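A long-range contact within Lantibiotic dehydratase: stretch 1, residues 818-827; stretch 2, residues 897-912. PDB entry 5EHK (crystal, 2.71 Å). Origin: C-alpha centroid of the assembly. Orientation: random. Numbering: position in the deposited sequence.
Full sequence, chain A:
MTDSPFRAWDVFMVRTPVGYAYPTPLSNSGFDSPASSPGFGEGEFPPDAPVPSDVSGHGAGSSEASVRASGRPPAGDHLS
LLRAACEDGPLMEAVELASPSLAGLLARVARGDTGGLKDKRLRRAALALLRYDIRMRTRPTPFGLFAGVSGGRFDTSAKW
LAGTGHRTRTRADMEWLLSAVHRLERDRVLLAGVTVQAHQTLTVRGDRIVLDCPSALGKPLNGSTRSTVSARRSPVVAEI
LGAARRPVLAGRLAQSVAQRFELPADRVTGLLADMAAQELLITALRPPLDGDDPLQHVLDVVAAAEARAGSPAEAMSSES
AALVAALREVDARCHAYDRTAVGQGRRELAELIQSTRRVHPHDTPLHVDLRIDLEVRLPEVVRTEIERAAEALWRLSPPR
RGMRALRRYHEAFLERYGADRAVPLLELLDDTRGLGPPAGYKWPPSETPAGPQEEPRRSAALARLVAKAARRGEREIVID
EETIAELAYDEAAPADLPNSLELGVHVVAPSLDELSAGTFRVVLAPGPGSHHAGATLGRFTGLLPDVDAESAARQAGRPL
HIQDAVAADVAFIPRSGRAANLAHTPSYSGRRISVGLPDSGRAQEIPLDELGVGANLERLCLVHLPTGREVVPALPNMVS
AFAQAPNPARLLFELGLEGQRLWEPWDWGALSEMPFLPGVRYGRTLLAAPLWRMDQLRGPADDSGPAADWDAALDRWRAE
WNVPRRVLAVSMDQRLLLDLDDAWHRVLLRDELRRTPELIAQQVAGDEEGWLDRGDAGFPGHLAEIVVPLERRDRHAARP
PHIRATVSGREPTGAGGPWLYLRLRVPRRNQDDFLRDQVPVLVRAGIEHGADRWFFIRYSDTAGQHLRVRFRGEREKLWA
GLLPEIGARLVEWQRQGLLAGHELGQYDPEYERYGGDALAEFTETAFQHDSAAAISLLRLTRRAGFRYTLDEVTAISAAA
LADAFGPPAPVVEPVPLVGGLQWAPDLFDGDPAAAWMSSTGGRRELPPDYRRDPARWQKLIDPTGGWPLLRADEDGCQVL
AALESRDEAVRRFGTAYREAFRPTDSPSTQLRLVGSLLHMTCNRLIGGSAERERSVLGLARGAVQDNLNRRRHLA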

# COMPACT_ATOMS: atom_id res chain seq x y z
N PRO A 818 8.07 -34.73 16.89
CA PRO A 818 9.52 -34.98 16.91
C PRO A 818 10.23 -33.64 17.18
O PRO A 818 11.20 -33.58 17.93
N TRP A 819 9.71 -32.58 16.56
CA TRP A 819 10.22 -31.24 16.75
C TRP A 819 9.32 -30.37 17.66
O TRP A 819 8.09 -30.34 17.50
N LEU A 820 9.95 -29.66 18.58
CA LEU A 820 9.36 -28.51 19.25
C LEU A 820 9.88 -27.23 18.55
O LEU A 820 11.10 -26.99 18.54
N TYR A 821 8.99 -26.45 17.93
CA TYR A 821 9.40 -25.23 17.21
C TYR A 821 8.77 -23.96 17.79
O TYR A 821 7.58 -23.70 17.60
N LEU A 822 9.57 -23.17 18.50
CA LEU A 822 9.10 -21.97 19.18
C LEU A 822 9.28 -20.71 18.38
O LEU A 822 10.33 -20.50 17.78
N ARG A 823 8.26 -19.85 18.39
CA ARG A 823 8.41 -18.49 17.87
C ARG A 823 8.44 -17.47 18.97
O ARG A 823 7.47 -17.28 19.69
N LEU A 824 9.57 -16.81 19.12
CA LEU A 824 9.74 -15.89 20.22
C LEU A 824 9.71 -14.47 19.70
O LEU A 824 10.58 -14.06 18.93
N ARG A 825 8.67 -13.74 20.10
CA ARG A 825 8.45 -12.39 19.58
C ARG A 825 9.35 -11.41 20.32
O ARG A 825 8.91 -10.64 21.14
N VAL A 826 10.63 -11.48 20.01
CA VAL A 826 11.63 -10.59 20.54
C VAL A 826 11.93 -9.67 19.39
O VAL A 826 12.43 -10.10 18.38
N PRO A 827 11.55 -8.39 19.51
CA PRO A 827 11.84 -7.45 18.43
C PRO A 827 13.32 -7.38 18.17
O PRO A 827 14.12 -7.60 19.07
N GLY A 897 9.33 -7.96 30.34
CA GLY A 897 9.43 -7.22 29.09
C GLY A 897 10.52 -7.61 28.10
O GLY A 897 11.05 -6.75 27.38
N LEU A 898 10.88 -8.90 28.04
CA LEU A 898 11.96 -9.35 27.16
C LEU A 898 11.43 -9.86 25.81
O LEU A 898 12.13 -9.84 24.79
N LEU A 899 10.17 -10.28 25.79
CA LEU A 899 9.55 -10.71 24.54
C LEU A 899 8.06 -10.49 24.70
O LEU A 899 7.54 -10.47 25.83
N ALA A 900 7.36 -10.27 23.59
CA ALA A 900 5.95 -9.90 23.64
C ALA A 900 5.09 -11.15 23.73
O ALA A 900 3.93 -11.09 24.14
N GLY A 901 5.64 -12.27 23.28
CA GLY A 901 4.85 -13.48 23.28
C GLY A 901 5.52 -14.62 22.56
O GLY A 901 6.57 -14.45 21.91
N HIS A 902 4.91 -15.80 22.66
CA HIS A 902 5.45 -16.94 21.97
C HIS A 902 4.35 -17.77 21.40
O HIS A 902 3.25 -17.81 21.96
N GLU A 903 4.63 -18.44 20.28
CA GLU A 903 3.77 -19.49 19.73
C GLU A 903 4.52 -20.78 19.46
O GLU A 903 5.74 -20.82 19.46
N LEU A 904 3.77 -21.85 19.24
CA LEU A 904 4.35 -23.11 18.78
C LEU A 904 3.92 -23.37 17.35
O LEU A 904 2.73 -23.45 17.08
N GLY A 905 4.87 -23.49 16.43
CA GLY A 905 4.52 -23.68 15.03
C GLY A 905 5.09 -24.97 14.45
O GLY A 905 5.95 -25.59 15.07
N GLN A 906 4.66 -25.34 13.25
CA GLN A 906 5.12 -26.58 12.62
C GLN A 906 6.49 -26.41 12.02
O GLN A 906 6.80 -25.36 11.48
N TYR A 907 7.34 -27.43 12.12
CA TYR A 907 8.65 -27.35 11.48
C TYR A 907 8.69 -28.16 10.17
O TYR A 907 8.57 -29.38 10.18
N ASP A 908 8.85 -27.48 9.05
CA ASP A 908 9.07 -28.19 7.79
C ASP A 908 10.52 -28.07 7.36
O ASP A 908 10.87 -27.10 6.72
N PRO A 909 11.36 -29.07 7.70
CA PRO A 909 12.79 -29.07 7.33
C PRO A 909 12.98 -29.16 5.82
O PRO A 909 12.36 -30.00 5.17
N GLU A 910 13.81 -28.29 5.26
CA GLU A 910 14.01 -28.29 3.82
C GLU A 910 15.37 -28.89 3.43
O GLU A 910 16.26 -28.19 2.94
N TYR A 911 15.54 -30.19 3.65
CA TYR A 911 16.83 -30.83 3.42
C TYR A 911 17.30 -30.75 1.98
O TYR A 911 18.49 -30.81 1.72
N GLU A 912 16.36 -30.58 1.05
CA GLU A 912 16.71 -30.43 -0.36
C GLU A 912 17.68 -29.25 -0.61
O GLU A 912 18.59 -29.38 -1.43

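One carboxylate, that of E903, holds two arginines of stretch 1, R823 and R825. R823 NH1 donates to E903 OE1 at 3.1 Å, and R825 NE donates to E903 OE2 at 3.0 Å. Both contacts are salt bridges. R825 NH2 also reaches E903 OE1, at 3.1 Å. Both carboxylate oxygens are therefore engaged. E903 is buried, and the two arginines supply the positive charge beside it.

The rotamers fit this arrangement. E903 has chi1 m, while its chi2 of 108° lies between wells; its end comes nearer the other strand. R823 is m at chi1 and then extended, with chi2 and chi3 both t. R825 is m, m, t and starts sideways.

The strands run antiparallel. R823 and E903 form the hydrogen-bonded pair, with R823 N to E903 O at 2.9 Å and E903 N to R823 O at 3.1 Å. Their side chains therefore leave on the same face of the sheet, which brings the opposite charges together. The guanidinium of R823 lies with one face over G905, with NH2 3.9 Å from G905 CA. G905 has no side chain; a CB in ideal position there would fall 2.6 Å from R823 NH2, a clash.

The other face is apolar around L822, L824 and L904. L822 and L904 share the m, t rotamer, and L822 CD2 meets L904 CD2 at 3.4 Å. L820 (t, p) starts away from stretch 2, but its end turns back, and CD1 lies 3.8 Å from L904 CD2. L824 (m, t) places CD2 3.8 Å from CB of H902, whose chi1 is p. Further along, V826 (t) packs CG2 against L899 CB at 3.6 Å; L899 is p, t.

Three aromatic rings pack near the start of stretch 1. W819 (m), Y821 (t) and Y907 (t) all point toward the opposite stretch. Y907 presents its edge to the faces of both partners. Its CD2 is 3.5 Å from W819 CD2, and its CD1 is 3.5 Å from Y821 CE2. The Y907 plane is inclined 69° to the six-membered ring of W819 and 64° to the Y821 ring. W819 also touches P909, CZ2 to CG at 4.4 Å. Y911 (m) starts sideways, but its OH comes within 3.4 Å of W819 CH2.

One water joins the backbones here. It donates to G905 O at 2.5 Å and accepts a weak bond from Y821 N at 3.4 Å.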

# COMPACT_ATOMS: atom_id res chain seq x y z
CB PRO A 818 9.81 -35.49 15.49
CG PRO A 818 8.75 -34.87 14.64
CD PRO A 818 7.53 -34.61 15.52
CB TRP A 819 10.34 -30.53 15.39
CG TRP A 819 10.74 -31.41 14.22
CD1 TRP A 819 9.89 -32.04 13.35
CD2 TRP A 819 12.07 -31.68 13.76
NE1 TRP A 819 10.62 -32.73 12.40
CE2 TRP A 819 11.96 -32.51 12.62
CE3 TRP A 819 13.35 -31.32 14.21
CZ2 TRP A 819 13.08 -32.98 11.92
CZ3 TRP A 819 14.46 -31.78 13.51
CH2 TRP A 819 14.32 -32.61 12.39
CB LEU A 820 9.82 -28.52 20.69
CG LEU A 820 9.09 -27.69 21.72
CD1 LEU A 820 7.59 -27.90 21.59
CD2 LEU A 820 9.57 -28.15 23.10
CB TYR A 821 9.06 -25.37 15.73
CG TYR A 821 9.90 -24.55 14.79
CD1 TYR A 821 11.24 -24.25 15.09
CD2 TYR A 821 9.41 -24.18 13.53
CE1 TYR A 821 12.05 -23.54 14.18
CE2 TYR A 821 10.22 -23.48 12.61
CZ TYR A 821 11.53 -23.16 12.94
OH TYR A 821 12.33 -22.46 12.04
CB LEU A 822 9.89 -21.80 20.47
CG LEU A 822 9.58 -22.80 21.55
CD1 LEU A 822 10.75 -22.83 22.51
CD2 LEU A 822 8.34 -22.35 22.26
CB ARG A 823 7.29 -18.17 16.93
CG ARG A 823 7.18 -19.15 15.81
CD ARG A 823 6.25 -18.56 14.78
NE ARG A 823 5.86 -19.55 13.79
CZ ARG A 823 4.60 -19.72 13.42
NH1 ARG A 823 3.64 -18.97 13.98
NH2 ARG A 823 4.32 -20.65 12.51
CB LEU A 824 11.03 -16.21 20.98
CG LEU A 824 11.16 -17.69 21.38
CD1 LEU A 824 12.51 -17.98 22.02
CD2 LEU A 824 10.03 -18.06 22.31
CB ARG A 825 6.97 -11.99 19.68
CG ARG A 825 6.03 -12.95 18.95
CD ARG A 825 6.01 -12.71 17.45
NE ARG A 825 5.61 -13.88 16.67
CZ ARG A 825 5.60 -13.92 15.34
NH1 ARG A 825 5.97 -12.84 14.64
NH2 ARG A 825 5.22 -15.03 14.70
CB VAL A 826 12.91 -11.40 20.92
CG1 VAL A 826 14.01 -10.48 21.44
CG2 VAL A 826 12.60 -12.49 21.94
CB PRO A 827 11.33 -6.12 18.98
CG PRO A 827 11.20 -6.31 20.43
CD PRO A 827 10.85 -7.74 20.63
CB LEU A 898 12.83 -10.40 27.86
CG LEU A 898 13.82 -9.89 28.90
CD1 LEU A 898 14.24 -11.01 29.81
CD2 LEU A 898 15.05 -9.26 28.27
CB LEU A 899 9.85 -12.19 24.24
CG LEU A 899 9.03 -13.23 25.04
CD1 LEU A 899 9.16 -14.61 24.45
CD2 LEU A 899 9.47 -13.22 26.48
CB ALA A 900 5.54 -9.05 22.44
CB HIS A 902 6.29 -17.78 22.91
CG HIS A 902 5.53 -18.36 24.07
ND1 HIS A 902 5.22 -17.63 25.19
CD2 HIS A 902 5.07 -19.61 24.29
CE1 HIS A 902 4.58 -18.40 26.05
NE2 HIS A 902 4.48 -19.61 25.53
CB GLU A 903 3.09 -19.04 18.44
CG GLU A 903 2.52 -17.65 18.48
CD GLU A 903 3.35 -16.72 17.64
OE1 GLU A 903 3.67 -17.09 16.48
OE2 GLU A 903 3.70 -15.64 18.15
CB LEU A 904 3.89 -24.23 19.69
CG LEU A 904 4.58 -24.00 21.04
CD1 LEU A 904 3.89 -24.69 22.19
CD2 LEU A 904 6.01 -24.47 20.91
CB GLN A 906 4.16 -27.01 11.52
CG GLN A 906 2.84 -27.57 12.01
CD GLN A 906 1.84 -27.67 10.89
OE1 GLN A 906 1.24 -26.68 10.51
NE2 GLN A 906 1.65 -28.88 10.35
CB TYR A 907 9.72 -27.81 12.46
CG TYR A 907 11.11 -27.70 11.89
CD1 TYR A 907 11.58 -26.49 11.39
CD2 TYR A 907 11.93 -28.82 11.82
CE1 TYR A 907 12.84 -26.39 10.86
CE2 TYR A 907 13.19 -28.73 11.29
CZ TYR A 907 13.64 -27.52 10.81
OH TYR A 907 14.91 -27.46 10.28
CB ASP A 908 8.16 -27.62 6.69
CG ASP A 908 8.37 -28.32 5.33
OD1 ASP A 908 8.97 -29.43 5.31
OD2 ASP A 908 7.93 -27.77 4.29
CB PRO A 909 13.32 -30.35 7.99
CG PRO A 909 12.14 -31.25 8.04
CD PRO A 909 10.95 -30.36 8.29
CB GLU A 910 13.83 -26.88 3.26
CG GLU A 910 14.48 -25.77 4.10
CD GLU A 910 13.97 -24.38 3.74
OE1 GLU A 910 12.80 -24.26 3.30
OE2 GLU A 910 14.75 -23.41 3.89
CB TYR A 911 16.78 -32.27 3.88
CG TYR A 911 16.61 -32.38 5.37
CD1 TYR A 911 17.40 -31.61 6.23
CD2 TYR A 911 15.66 -33.21 5.92
CE1 TYR A 911 17.25 -31.70 7.58
CE2 TYR A 911 15.49 -33.30 7.28
CZ TYR A 911 16.29 -32.55 8.11
OH TYR A 911 16.12 -32.65 9.48
CB GLU A 912 15.46 -30.38 -1.26
CG GLU A 912 14.44 -29.27 -0.95
CD GLU A 912 13.52 -29.60 0.24
OE1 GLU A 912 13.55 -30.76 0.72
OE2 GLU A 912 12.78 -28.70 0.69
O HOH W 1 5.89 -27.29 16.96